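LbaCas13a H328A (C2c2) (Lachnospiraceae bacterium NK4A179, PDB 5WLH) binds CRISPR guide RNA and, as an A-cleaving Cas13a nuclease, probably uses it to find and cut target RNA. Local coordinates at residues 1088-1091 against 1092-1095; 1362-1365 against 1366-1370; 1028-1032 against 1033-1037; 1065-1068 against 1069-1073; 1260-1263 against 1264-1268. All coordinates share one frame; numbering follows the deposited sequence.

All five contacts are local ones, made along helices or round a hairpin turn, and they fall into two touching groups. In the first, contact 3 packs on contact 4, with Leu1028 CD1 3.8 Å from Ile1065 CG2. Contact 4 in turn packs on contact 1 through Leu1071 CD2 and Asn1092 OD1, 3.7 Å apart; the centres of contacts 1 and 4 are about 13 Å apart. In the second, contacts 2 and 5 have centres about 11 Å apart and are joined by a probable hydrogen bond, Leu1263 N to Leu1367 O, 3.0 Å. The nearest atom of contact 1 is about 4 Å from the bound RNA, that of contact 4 about 5 Å and that of contact 2 about 12 Å.

Contact 1 of 5, residues 1088-1091 against 1092-1095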
# COMPACT_ATOMS: atom_id res chain seq x y z
N ASP A 1088 36.66 3.04 13.30
CA ASP A 1088 37.12 2.27 12.16
C ASP A 1088 36.98 0.77 12.35
O ASP A 1088 37.10 0.02 11.38
CB ASP A 1088 38.58 2.61 11.84
CG ASP A 1088 38.73 3.97 11.17
OD1 ASP A 1088 38.75 4.99 11.89
OD2 ASP A 1088 38.81 4.01 9.92
N GLU A 1089 36.73 0.31 13.58
CA GLU A 1089 36.34 -1.08 13.78
C GLU A 1089 34.94 -1.32 13.22
O GLU A 1089 34.70 -2.29 12.49
CB GLU A 1089 36.40 -1.44 15.26
CG GLU A 1089 37.82 -1.65 15.79
CD GLU A 1089 37.85 -2.07 17.26
OE1 GLU A 1089 38.94 -2.46 17.74
OE2 GLU A 1089 36.80 -2.00 17.92
N GLN A 1090 34.01 -0.41 13.52
CA GLN A 1090 32.65 -0.53 13.01
C GLN A 1090 32.62 -0.43 11.49
O GLN A 1090 32.01 -1.28 10.81
CB GLN A 1090 31.77 0.55 13.64
CG GLN A 1090 30.32 0.51 13.20
CD GLN A 1090 29.62 -0.79 13.55
OE1 GLN A 1090 28.97 -0.89 14.59
NE2 GLN A 1090 29.74 -1.79 12.68
N LYS A 1091 33.27 0.59 10.93
CA LYS A 1091 33.28 0.77 9.48
C LYS A 1091 33.93 -0.41 8.76
O LYS A 1091 33.51 -0.76 7.65
CB LYS A 1091 34.02 2.06 9.11
CG LYS A 1091 33.40 3.33 9.67
CD LYS A 1091 34.21 4.56 9.26
CE LYS A 1091 34.47 5.48 10.44
NZ LYS A 1091 33.94 6.86 10.22
N ASN A 1092 34.94 -1.04 9.37
CA ASN A 1092 35.55 -2.19 8.73
C ASN A 1092 34.64 -3.41 8.81
O ASN A 1092 34.61 -4.24 7.88
CB ASN A 1092 36.91 -2.49 9.37
CG ASN A 1092 38.05 -1.83 8.63
OD1 ASN A 1092 37.93 -1.50 7.45
ND2 ASN A 1092 39.17 -1.63 9.32
N ILE A 1093 33.92 -3.56 9.91
CA ILE A 1093 32.95 -4.65 10.02
C ILE A 1093 31.89 -4.50 8.93
O ILE A 1093 31.55 -5.47 8.25
CB ILE A 1093 32.33 -4.68 11.43
CG1 ILE A 1093 33.34 -5.24 12.43
CG2 ILE A 1093 31.05 -5.50 11.45
CD1 ILE A 1093 33.56 -6.73 12.28
N LYS A 1094 31.38 -3.28 8.75
CA LYS A 1094 30.39 -3.03 7.71
C LYS A 1094 30.95 -3.36 6.33
O LYS A 1094 30.27 -3.98 5.51
CB LYS A 1094 29.92 -1.57 7.76
CG LYS A 1094 28.79 -1.24 6.78
CD LYS A 1094 27.49 -1.89 7.22
CE LYS A 1094 26.29 -1.32 6.46
NZ LYS A 1094 26.32 -1.67 5.02
N LYS A 1095 32.20 -2.96 6.07
CA LYS A 1095 32.82 -3.27 4.79
C LYS A 1095 32.96 -4.77 4.60
O LYS A 1095 32.73 -5.29 3.50
CB LYS A 1095 34.19 -2.59 4.68
CG LYS A 1095 34.12 -1.10 4.41
CD LYS A 1095 35.53 -0.51 4.26
CE LYS A 1095 35.49 0.98 3.97
NZ LYS A 1095 36.75 1.47 3.33
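The torsions of Gln1090 and Ile1093 bring these two side chains together. Gln1090 holds CG opposite the backbone N (chi1 -179°), and the bend at chi2 (61°) swings the amide forward, toward the next turn and Ile1093; in Ile1093, CG1 lies beside the backbone N and CG2 beside the carbonyl carbon. The two side chains cross at about a right angle, with Gln1090 NE2 4.1 Å from both CB and CG2 of Ile1093. This is a little over two turns of regular alpha helix, near the start of helix 1087-1103, and the evidence is four consecutive i to i+4 backbone bonds. The bond from Lys1094 N to Gln1090 O, at 2.9 Å, is the straightest of them, with an N-H...O angle of 166°. The one from Asn1092 N to Asp1088 O is longer, 3.1 Å, and its donor stands well above the carbonyl plane. Asn1092 also lays its CB over that same oxygen, 3.2 Å from Asp1088 O.

The polar ends turn to partners beyond this turn: Gln1090 OE1 accepts from Lys685, Lys1091 NZ pairs with Glu1087, and Lys1094 NZ bonds Ala1354 O and makes a salt bridge with Glu1098. Ile1093 packs on an adenine base of the bound RNA and Lys1094 on a phosphate, consistent with this part of the helix lining the bound RNA. Farther along, Lys1095 runs extended beyond CG, and the root of that chain rests on the preceding turn, where Lys1095 CG lies 3.3 Å from Lys1091 O.

Contact 2 of 5, residues 1362-1365 against 1366-1370; sequences SIIR and LLFYP
Ile1364 and Phe1368 make the tight side of this last stretch of alpha helix 1357-1368. Their side chains lie alongside one another and point the same way, with Ile1364 CG2 3.7 Å from Phe1368 CD2. The ring also brings its edge to the backbone, since Ile1364 O lies near the ring plane, 3.3 Å from Phe1368 CD2. Phe1368 N donates to that same oxygen, at 2.9 Å and nearly along the C=O axis, so one carbonyl meets both the amide and the ring edge of Phe1368. Met1378 and Ile1330 pack against this ring from outside the helix. The neighbouring pair is looser: Ile1363 CG2 and Leu1367 CD1 are 4.2 Å apart.

The partly exposed side belongs to Arg1365 and Tyr1369, whose polar ends point to other partners, Arg1365 NH2 to Asp1058 in a salt bridge and Tyr1369 OH to Lys1055. Here the helix ends. Tyr1369 is the first residue to leave helical backbone angles, and a cis peptide bond leads on to Pro1370, whose CB lies over one face of the tyrosine ring. Tyr1369 N still donates to Arg1365 O at 2.8 Å, while Phe1368 N makes a weak second bond to that oxygen, 3.4 Å long with an N-H...O angle of 128°.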
# COMPACT_ATOMS: atom_id res chain seq x y z
N SER A 1362 24.05 -0.70 -8.66
CA SER A 1362 23.17 -1.74 -9.18
C SER A 1362 21.71 -1.34 -9.06
O SER A 1362 20.89 -1.74 -9.90
CB SER A 1362 23.43 -3.06 -8.46
OG SER A 1362 24.58 -3.70 -9.02
N ILE A 1363 21.36 -0.58 -8.03
CA ILE A 1363 20.00 -0.05 -7.91
C ILE A 1363 19.71 0.90 -9.06
O ILE A 1363 18.64 0.84 -9.67
CB ILE A 1363 19.81 0.64 -6.56
CG1 ILE A 1363 20.00 -0.36 -5.40
CG2 ILE A 1363 18.45 1.32 -6.50
CD1 ILE A 1363 19.07 -1.59 -5.49
N ILE A 1364 20.65 1.79 -9.39
CA ILE A 1364 20.44 2.68 -10.53
C ILE A 1364 20.31 1.88 -11.83
O ILE A 1364 19.44 2.16 -12.66
CB ILE A 1364 21.57 3.72 -10.61
CG1 ILE A 1364 21.37 4.77 -9.51
CG2 ILE A 1364 21.61 4.36 -11.98
CD1 ILE A 1364 22.65 5.61 -9.22
N ARG A 1365 21.15 0.86 -12.01
CA ARG A 1365 21.04 0.05 -13.22
C ARG A 1365 19.70 -0.68 -13.25
O ARG A 1365 19.07 -0.81 -14.31
CB ARG A 1365 22.18 -0.95 -13.28
CG ARG A 1365 23.56 -0.31 -13.40
CD ARG A 1365 24.41 -1.23 -14.23
NE ARG A 1365 25.37 -1.96 -13.42
CZ ARG A 1365 26.04 -3.03 -13.84
NH1 ARG A 1365 25.86 -3.53 -15.06
NH2 ARG A 1365 26.90 -3.61 -13.02
N LEU A 1366 19.27 -1.18 -12.10
CA LEU A 1366 17.96 -1.81 -12.01
C LEU A 1366 16.86 -0.86 -12.46
O LEU A 1366 15.94 -1.26 -13.19
CB LEU A 1366 17.75 -2.26 -10.56
CG LEU A 1366 16.42 -2.75 -10.04
CD1 LEU A 1366 16.69 -3.72 -8.89
CD2 LEU A 1366 15.60 -1.57 -9.57
N LEU A 1367 16.93 0.39 -12.02
CA LEU A 1367 15.86 1.33 -12.34
C LEU A 1367 15.90 1.77 -13.79
O LEU A 1367 14.85 2.00 -14.40
CB LEU A 1367 15.95 2.55 -11.43
CG LEU A 1367 15.60 2.26 -9.97
CD1 LEU A 1367 16.03 3.45 -9.12
CD2 LEU A 1367 14.11 2.02 -9.86
N PHE A 1368 17.10 1.91 -14.35
CA PHE A 1368 17.27 2.60 -15.62
C PHE A 1368 17.46 1.68 -16.81
O PHE A 1368 17.15 2.09 -17.93
CB PHE A 1368 18.47 3.55 -15.57
CG PHE A 1368 18.17 4.89 -14.98
CD1 PHE A 1368 17.67 5.92 -15.78
CD2 PHE A 1368 18.36 5.13 -13.64
CE1 PHE A 1368 17.39 7.16 -15.24
CE2 PHE A 1368 18.07 6.37 -13.09
CZ PHE A 1368 17.59 7.38 -13.88
N TYR A 1369 18.00 0.49 -16.60
CA TYR A 1369 18.30 -0.39 -17.73
C TYR A 1369 17.07 -0.54 -18.64
O TYR A 1369 15.98 -0.84 -18.15
CB TYR A 1369 18.75 -1.77 -17.23
CG TYR A 1369 19.36 -2.57 -18.36
CD1 TYR A 1369 18.55 -3.29 -19.23
CD2 TYR A 1369 20.73 -2.55 -18.58
CE1 TYR A 1369 19.10 -3.98 -20.29
CE2 TYR A 1369 21.28 -3.25 -19.64
CZ TYR A 1369 20.47 -3.96 -20.48
OH TYR A 1369 21.02 -4.66 -21.54
N PRO A 1370 17.22 -0.42 -19.98
CA PRO A 1370 18.44 -0.34 -20.81
C PRO A 1370 19.11 1.03 -20.89
O PRO A 1370 20.18 1.13 -21.52
CB PRO A 1370 17.92 -0.75 -22.19
CG PRO A 1370 16.57 -0.25 -22.24
CD PRO A 1370 16.02 -0.41 -20.82

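Contact 3 of 5, residues 1028-1032 against 1033-1037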
# COMPACT_ATOMS: atom_id res chain seq x y z
N LEU A 1028 35.89 -21.08 -1.38
CA LEU A 1028 34.55 -20.53 -1.56
C LEU A 1028 33.63 -21.40 -2.41
O LEU A 1028 32.59 -21.85 -1.94
CB LEU A 1028 34.64 -19.12 -2.15
CG LEU A 1028 35.17 -18.05 -1.19
CD1 LEU A 1028 35.29 -16.70 -1.88
CD2 LEU A 1028 34.28 -17.96 0.04
N TYR A 1029 34.00 -21.64 -3.67
CA TYR A 1029 33.04 -22.11 -4.67
C TYR A 1029 33.19 -23.58 -5.03
O TYR A 1029 32.50 -24.05 -5.94
CB TYR A 1029 33.17 -21.25 -5.93
CG TYR A 1029 33.06 -19.77 -5.62
CD1 TYR A 1029 31.85 -19.21 -5.20
CD2 TYR A 1029 34.17 -18.94 -5.70
CE1 TYR A 1029 31.75 -17.86 -4.91
CE2 TYR A 1029 34.08 -17.59 -5.41
CZ TYR A 1029 32.86 -17.06 -5.01
OH TYR A 1029 32.77 -15.71 -4.71
N TYR A 1030 34.05 -24.33 -4.33
CA TYR A 1030 34.27 -25.73 -4.65
C TYR A 1030 34.14 -26.57 -3.39
O TYR A 1030 34.55 -26.15 -2.30
CB TYR A 1030 35.65 -25.95 -5.29
CG TYR A 1030 35.59 -26.86 -6.49
CD1 TYR A 1030 35.27 -26.36 -7.75
CD2 TYR A 1030 35.83 -28.22 -6.37
CE1 TYR A 1030 35.20 -27.19 -8.85
CE2 TYR A 1030 35.76 -29.06 -7.47
CZ TYR A 1030 35.45 -28.54 -8.70
OH TYR A 1030 35.39 -29.37 -9.80
N ASP A 1031 33.57 -27.77 -3.54
CA ASP A 1031 33.32 -28.71 -2.45
C ASP A 1031 33.94 -30.05 -2.85
O ASP A 1031 33.25 -30.96 -3.32
CB ASP A 1031 31.81 -28.82 -2.15
CG ASP A 1031 31.50 -29.70 -0.95
OD1 ASP A 1031 32.44 -30.25 -0.34
OD2 ASP A 1031 30.30 -29.83 -0.60
N GLY A 1032 35.25 -30.16 -2.68
CA GLY A 1032 35.97 -31.39 -2.98
C GLY A 1032 36.02 -31.73 -4.45
O GLY A 1032 36.77 -31.11 -5.22
N GLU A 1033 35.24 -32.73 -4.86
CA GLU A 1033 35.30 -33.23 -6.23
C GLU A 1033 34.50 -32.37 -7.20
O GLU A 1033 34.87 -32.26 -8.38
CB GLU A 1033 34.79 -34.67 -6.29
CG GLU A 1033 35.36 -35.50 -7.43
CD GLU A 1033 36.80 -35.91 -7.19
OE1 GLU A 1033 37.32 -35.65 -6.08
OE2 GLU A 1033 37.40 -36.49 -8.11
N HIS A 1034 33.42 -31.77 -6.74
CA HIS A 1034 32.47 -31.05 -7.57
C HIS A 1034 32.37 -29.60 -7.11
O HIS A 1034 32.68 -29.28 -5.96
CB HIS A 1034 31.09 -31.71 -7.49
CG HIS A 1034 31.14 -33.21 -7.56
ND1 HIS A 1034 31.19 -33.89 -8.76
CD2 HIS A 1034 31.16 -34.15 -6.59
CE1 HIS A 1034 31.24 -35.19 -8.52
NE2 HIS A 1034 31.22 -35.37 -7.21
N PRO A 1035 31.95 -28.69 -7.99
CA PRO A 1035 31.68 -27.32 -7.55
C PRO A 1035 30.71 -27.32 -6.38
O PRO A 1035 29.87 -28.22 -6.24
CB PRO A 1035 31.08 -26.65 -8.79
CG PRO A 1035 31.59 -27.47 -9.94
CD PRO A 1035 31.68 -28.88 -9.43
N LYS A 1036 30.85 -26.34 -5.51
CA LYS A 1036 30.01 -26.28 -4.33
C LYS A 1036 28.59 -25.89 -4.73
O LYS A 1036 28.39 -24.94 -5.49
CB LYS A 1036 30.57 -25.28 -3.31
CG LYS A 1036 29.93 -25.39 -1.94
CD LYS A 1036 30.31 -24.20 -1.07
CE LYS A 1036 29.35 -24.06 0.10
NZ LYS A 1036 29.53 -22.73 0.77
N LEU A 1037 27.61 -26.64 -4.24
CA LEU A 1037 26.21 -26.26 -4.44
C LEU A 1037 25.96 -24.96 -3.70
O LEU A 1037 26.03 -24.91 -2.47
CB LEU A 1037 25.29 -27.38 -3.96
CG LEU A 1037 23.86 -27.44 -4.51
CD1 LEU A 1037 23.00 -26.29 -4.00
CD2 LEU A 1037 23.86 -27.45 -6.02
O HOH W 1 31.25 -20.63 0.50
O HOH W 2 28.08 -28.85 -2.64
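The Tyr1030 ring lies with one face over the opposite strand: His1034 O sits 3.3 Å above its plane and Pro1035 N 3.5 Å, both offset toward the rim. Pro1035 CA comes in on the same face, 3.9 Å from the centroid of the Tyr1030 ring and 18° off the ring normal, a CH-pi contact. At the ring's edge lie Gly1032 O and Glu1033 O, and Tyr1030 OH donates to Glu1033 O in a long bond of 3.3 Å from above the carbonyl plane.

The ring thus closes over a two-stranded antiparallel beta hairpin, turned by a type II' beta turn from Asp1031 to His1034. Gly1032 takes the positive-phi corner (phi 68°), where a CB would clash with Glu1033 N. Asp1031 and His1034 form the hydrogen-bonded pair, with Asp1031 N to His1034 O at 3.0 Å; beyond the non-hydrogen-bonded pair Tyr1030-Pro1035, Lys1036 N donates to Tyr1029 O at 2.9 Å. The aliphatic part of Lys1036 runs extended back toward the residues before the first strand, its CD 3.4 Å from Leu1028 O, and one water links Lys1036 NZ to that carbonyl. A second water joins Asp1031 OD2 to Leu1037 N.

Outside the hairpin, His1034 ND1 finds Asp988 and Tyr1029 OH finds Val1103 O. The chemistry implies a short hairpin held on one side by a tyrosine-proline pair and on the other by water-bridged polar ends.

Contact 4 of 5, residues 1065-1068 against 1069-1073; sequences IVEY and YKLKK
Lys1070 N donates to Val1066 O at 2.9 Å, with an N-H...O angle of 159°, and the side chains of the same two residues run alongside, Val1066 CG1 lying 3.7 Å from Lys1070 CE. This is the i to i+4 pattern of alpha helix 1062-1075, repeated through Lys1073. One residue earlier, Ile1065 O accepts from Tyr1069 N at 3.0 Å, and Tyr1069 CD2 lies close by. Tyr1069 CG sits beside its own backbone N (chi1 -77°), a turn that carries the ring back along the helix to Ile1065, and Ile1065 CG2 meets Tyr1069 CE2 at 3.4 Å.

The other approach to this ring comes from its sequence neighbour. Tyr1068 turns an edge to one face of Tyr1069 in an edge-to-face stack, centroids 5.2 Å apart and planes at 63°, with Tyr1068 CD2 3.9 Å above the plane and over its centre. Tyr1069 OH is hydrogen-bonded to Val1026 O. An alanine in place of Tyr1069 is likely to leave the edge of Tyr1068 and Ile1065 CG2 facing a gap, and Val1026 O without its hydroxyl partner.

Among its neighbours, the helix sets Tyr1069 against Ala1020 of strand 1019-1021 and Leu1028 of the loop after strand 1024-1025, while Tyr1068 and Leu1071 pack on helix 1087-1103, Tyr1068 ring to ring with Phe1096.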
# COMPACT_ATOMS: atom_id res chain seq x y z
N ILE A 1065 37.23 -11.12 -4.02
CA ILE A 1065 37.58 -12.20 -3.10
C ILE A 1065 38.83 -11.83 -2.31
O ILE A 1065 38.94 -12.14 -1.12
CB ILE A 1065 37.76 -13.51 -3.89
CG1 ILE A 1065 36.45 -13.89 -4.59
CG2 ILE A 1065 38.23 -14.62 -2.99
CD1 ILE A 1065 36.64 -14.79 -5.77
N VAL A 1066 39.76 -11.14 -2.95
CA VAL A 1066 40.93 -10.62 -2.25
C VAL A 1066 40.50 -9.67 -1.14
O VAL A 1066 40.92 -9.80 0.01
CB VAL A 1066 41.87 -9.93 -3.25
CG1 VAL A 1066 42.92 -9.09 -2.53
CG2 VAL A 1066 42.51 -10.98 -4.17
N GLU A 1067 39.64 -8.70 -1.48
CA GLU A 1067 39.18 -7.74 -0.48
C GLU A 1067 38.38 -8.42 0.63
O GLU A 1067 38.50 -8.05 1.80
CB GLU A 1067 38.35 -6.64 -1.17
CG GLU A 1067 37.85 -5.53 -0.25
CD GLU A 1067 38.95 -4.58 0.22
OE1 GLU A 1067 40.13 -4.78 -0.15
OE2 GLU A 1067 38.62 -3.63 0.96
N TYR A 1068 37.58 -9.42 0.27
CA TYR A 1068 36.85 -10.20 1.27
C TYR A 1068 37.80 -10.81 2.29
O TYR A 1068 37.60 -10.70 3.50
CB TYR A 1068 36.03 -11.29 0.57
CG TYR A 1068 35.48 -12.36 1.48
CD1 TYR A 1068 34.36 -12.13 2.26
CD2 TYR A 1068 36.09 -13.61 1.56
CE1 TYR A 1068 33.86 -13.11 3.11
CE2 TYR A 1068 35.60 -14.59 2.39
CZ TYR A 1068 34.48 -14.33 3.17
OH TYR A 1068 33.99 -15.31 4.01
N TYR A 1069 38.87 -11.46 1.81
CA TYR A 1069 39.82 -12.09 2.72
C TYR A 1069 40.59 -11.05 3.53
O TYR A 1069 40.84 -11.25 4.72
CB TYR A 1069 40.77 -12.99 1.94
CG TYR A 1069 40.13 -14.30 1.56
CD1 TYR A 1069 39.55 -15.11 2.53
CD2 TYR A 1069 40.09 -14.72 0.24
CE1 TYR A 1069 38.96 -16.31 2.18
CE2 TYR A 1069 39.50 -15.92 -0.10
CZ TYR A 1069 38.94 -16.70 0.87
OH TYR A 1069 38.35 -17.89 0.52
N LYS A 1070 40.96 -9.93 2.90
CA LYS A 1070 41.70 -8.89 3.61
C LYS A 1070 40.88 -8.31 4.75
O LYS A 1070 41.40 -8.09 5.86
CB LYS A 1070 42.13 -7.79 2.65
CG LYS A 1070 43.29 -8.15 1.72
CD LYS A 1070 43.78 -6.92 0.96
CE LYS A 1070 44.88 -7.26 -0.04
NZ LYS A 1070 46.22 -7.45 0.60
N LEU A 1071 39.59 -8.05 4.51
CA LEU A 1071 38.74 -7.53 5.57
C LEU A 1071 38.39 -8.61 6.58
O LEU A 1071 38.18 -8.30 7.76
CB LEU A 1071 37.46 -6.93 4.97
CG LEU A 1071 37.64 -5.57 4.31
CD1 LEU A 1071 36.55 -5.33 3.28
CD2 LEU A 1071 37.65 -4.48 5.35
N LYS A 1072 38.30 -9.86 6.14
CA LYS A 1072 38.17 -10.99 7.06
C LYS A 1072 39.29 -10.94 8.10
O LYS A 1072 39.04 -10.94 9.31
CB LYS A 1072 38.18 -12.31 6.28
CG LYS A 1072 37.76 -13.61 7.03
CD LYS A 1072 38.64 -13.97 8.24
CE LYS A 1072 40.11 -14.25 7.86
NZ LYS A 1072 40.90 -14.72 9.04
N LYS A 1073 40.54 -10.90 7.62
CA LYS A 1073 41.70 -10.84 8.51
C LYS A 1073 41.60 -9.65 9.46
O LYS A 1073 41.70 -9.81 10.68
CB LYS A 1073 43.00 -10.75 7.70
CG LYS A 1073 43.83 -12.04 7.65
CD LYS A 1073 45.13 -11.86 6.88
CE LYS A 1073 44.87 -11.71 5.37
NZ LYS A 1073 44.33 -12.95 4.74

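Contact 5 of 5, residues 1260-1263 against 1264-1268; sequences RSFL and GIYSE
Arg1260 reaches across to Ile1265 and Glu1268, and its chain can be followed outward. CB leads to a CG held between the backbone N and the carbonyl carbon (chi1 54°), and this CG lies 3.8 Å from Ile1265 CG1. CD is the next to touch, 3.7 Å from the same Ile1265 CG1, the two side chains crossing at about a right angle. Beyond the bend at chi3, NH1 comes 3.6 Å from Glu1268 OE2, a long salt bridge in which the guanidinium and carboxylate planes are 19° apart. Arg1260 is modelled in two conformers, so this long salt bridge, and the cation-pi contact of the guanidinium with Tyr1248, are doubtful; Glu1268 OE1 pairs with Arg1272.

Next along the chain, Ser1261 is the N-cap of helix 1262-1273. Its OG accepts from Gly1264 N at 2.9 Å with an N-H...O angle of 145°, while its carbonyl O takes Ile1265 N in the first i to i+4 bond. Without that hydroxyl, an alanine here would probably leave Gly1264 N without its capping acceptor and weaken the start of the helix.

Farther into the helix, Leu1263 O accepts twice, from Ser1267 N at 2.8 Å and from Ser1267 OG at 2.6 Å, the two donors arriving from opposite faces of the carbonyl plane. Ser1267 OG is also bonded to Ile1328 N of strand 1321-1330. Tyr1266 sets its ring edge near Phe1262 O, with CD1 3.3 Å from that oxygen, and its hydroxyl bonds Leu1118 O of helix 1106-1145.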
# COMPACT_ATOMS: atom_id res chain seq x y z
N ARG A 1260 12.20 -1.48 -22.17
CA ARG A 1260 11.94 -0.34 -21.31
C ARG A 1260 12.45 -0.66 -19.92
O ARG A 1260 12.73 -1.82 -19.59
CB ARG A 1260 10.46 0.03 -21.27
CG ARG A 1260 9.54 -1.12 -20.90
CD ARG A 1260 8.09 -0.76 -21.22
NE ARG A 1260 7.70 -1.22 -22.55
CZ ARG A 1260 6.46 -1.17 -23.03
NH1 ARG A 1260 5.49 -0.67 -22.29
NH2 ARG A 1260 6.20 -1.61 -24.25
N SER A 1261 12.57 0.37 -19.11
CA SER A 1261 13.11 0.26 -17.76
C SER A 1261 11.97 0.20 -16.76
O SER A 1261 10.82 0.50 -17.07
CB SER A 1261 13.98 1.47 -17.45
OG SER A 1261 13.24 2.64 -17.71
N PHE A 1262 12.32 -0.20 -15.54
CA PHE A 1262 11.39 -0.06 -14.43
C PHE A 1262 10.91 1.38 -14.30
O PHE A 1262 9.73 1.64 -14.13
CB PHE A 1262 12.03 -0.57 -13.14
CG PHE A 1262 11.83 -2.05 -12.92
CD1 PHE A 1262 10.55 -2.55 -12.72
CD2 PHE A 1262 12.89 -2.93 -12.95
CE1 PHE A 1262 10.33 -3.91 -12.51
CE2 PHE A 1262 12.69 -4.30 -12.75
CZ PHE A 1262 11.41 -4.79 -12.53
N LEU A 1263 11.83 2.35 -14.39
CA LEU A 1263 11.40 3.74 -14.32
C LEU A 1263 10.45 4.08 -15.45
O LEU A 1263 9.51 4.86 -15.27
CB LEU A 1263 12.61 4.68 -14.37
CG LEU A 1263 13.29 4.86 -13.02
CD1 LEU A 1263 14.53 5.70 -13.24
CD2 LEU A 1263 12.37 5.56 -12.01
N GLY A 1264 10.69 3.53 -16.64
CA GLY A 1264 9.81 3.82 -17.76
C GLY A 1264 8.44 3.21 -17.59
O GLY A 1264 7.43 3.79 -18.00
N ILE A 1265 8.38 2.02 -17.00
CA ILE A 1265 7.08 1.39 -16.75
C ILE A 1265 6.34 2.15 -15.66
O ILE A 1265 5.16 2.48 -15.82
CB ILE A 1265 7.27 -0.09 -16.38
CG1 ILE A 1265 7.81 -0.88 -17.57
CG2 ILE A 1265 5.91 -0.71 -15.93
CD1 ILE A 1265 8.61 -2.13 -17.17
N TYR A 1266 7.02 2.44 -14.55
CA TYR A 1266 6.40 3.25 -13.51
C TYR A 1266 5.98 4.61 -14.07
O TYR A 1266 4.92 5.14 -13.71
CB TYR A 1266 7.37 3.41 -12.33
CG TYR A 1266 7.25 2.29 -11.33
CD1 TYR A 1266 7.76 1.03 -11.61
CD2 TYR A 1266 6.57 2.48 -10.12
CE1 TYR A 1266 7.63 -0.03 -10.70
CE2 TYR A 1266 6.43 1.44 -9.21
CZ TYR A 1266 6.94 0.20 -9.51
OH TYR A 1266 6.79 -0.83 -8.61
N SER A 1267 6.78 5.16 -14.98
CA SER A 1267 6.41 6.43 -15.60
C SER A 1267 5.11 6.30 -16.38
O SER A 1267 4.26 7.20 -16.34
CB SER A 1267 7.51 6.93 -16.55
OG SER A 1267 8.68 7.27 -15.86
N GLU A 1268 4.95 5.20 -17.11
CA GLU A 1268 3.75 5.08 -17.92
C GLU A 1268 2.53 4.77 -17.05
O GLU A 1268 1.42 5.23 -17.36
CB GLU A 1268 3.92 4.02 -19.01
CG GLU A 1268 2.70 3.99 -19.92
CD GLU A 1268 2.83 3.03 -21.07
OE1 GLU A 1268 1.85 2.92 -21.84
OE2 GLU A 1268 3.89 2.39 -21.21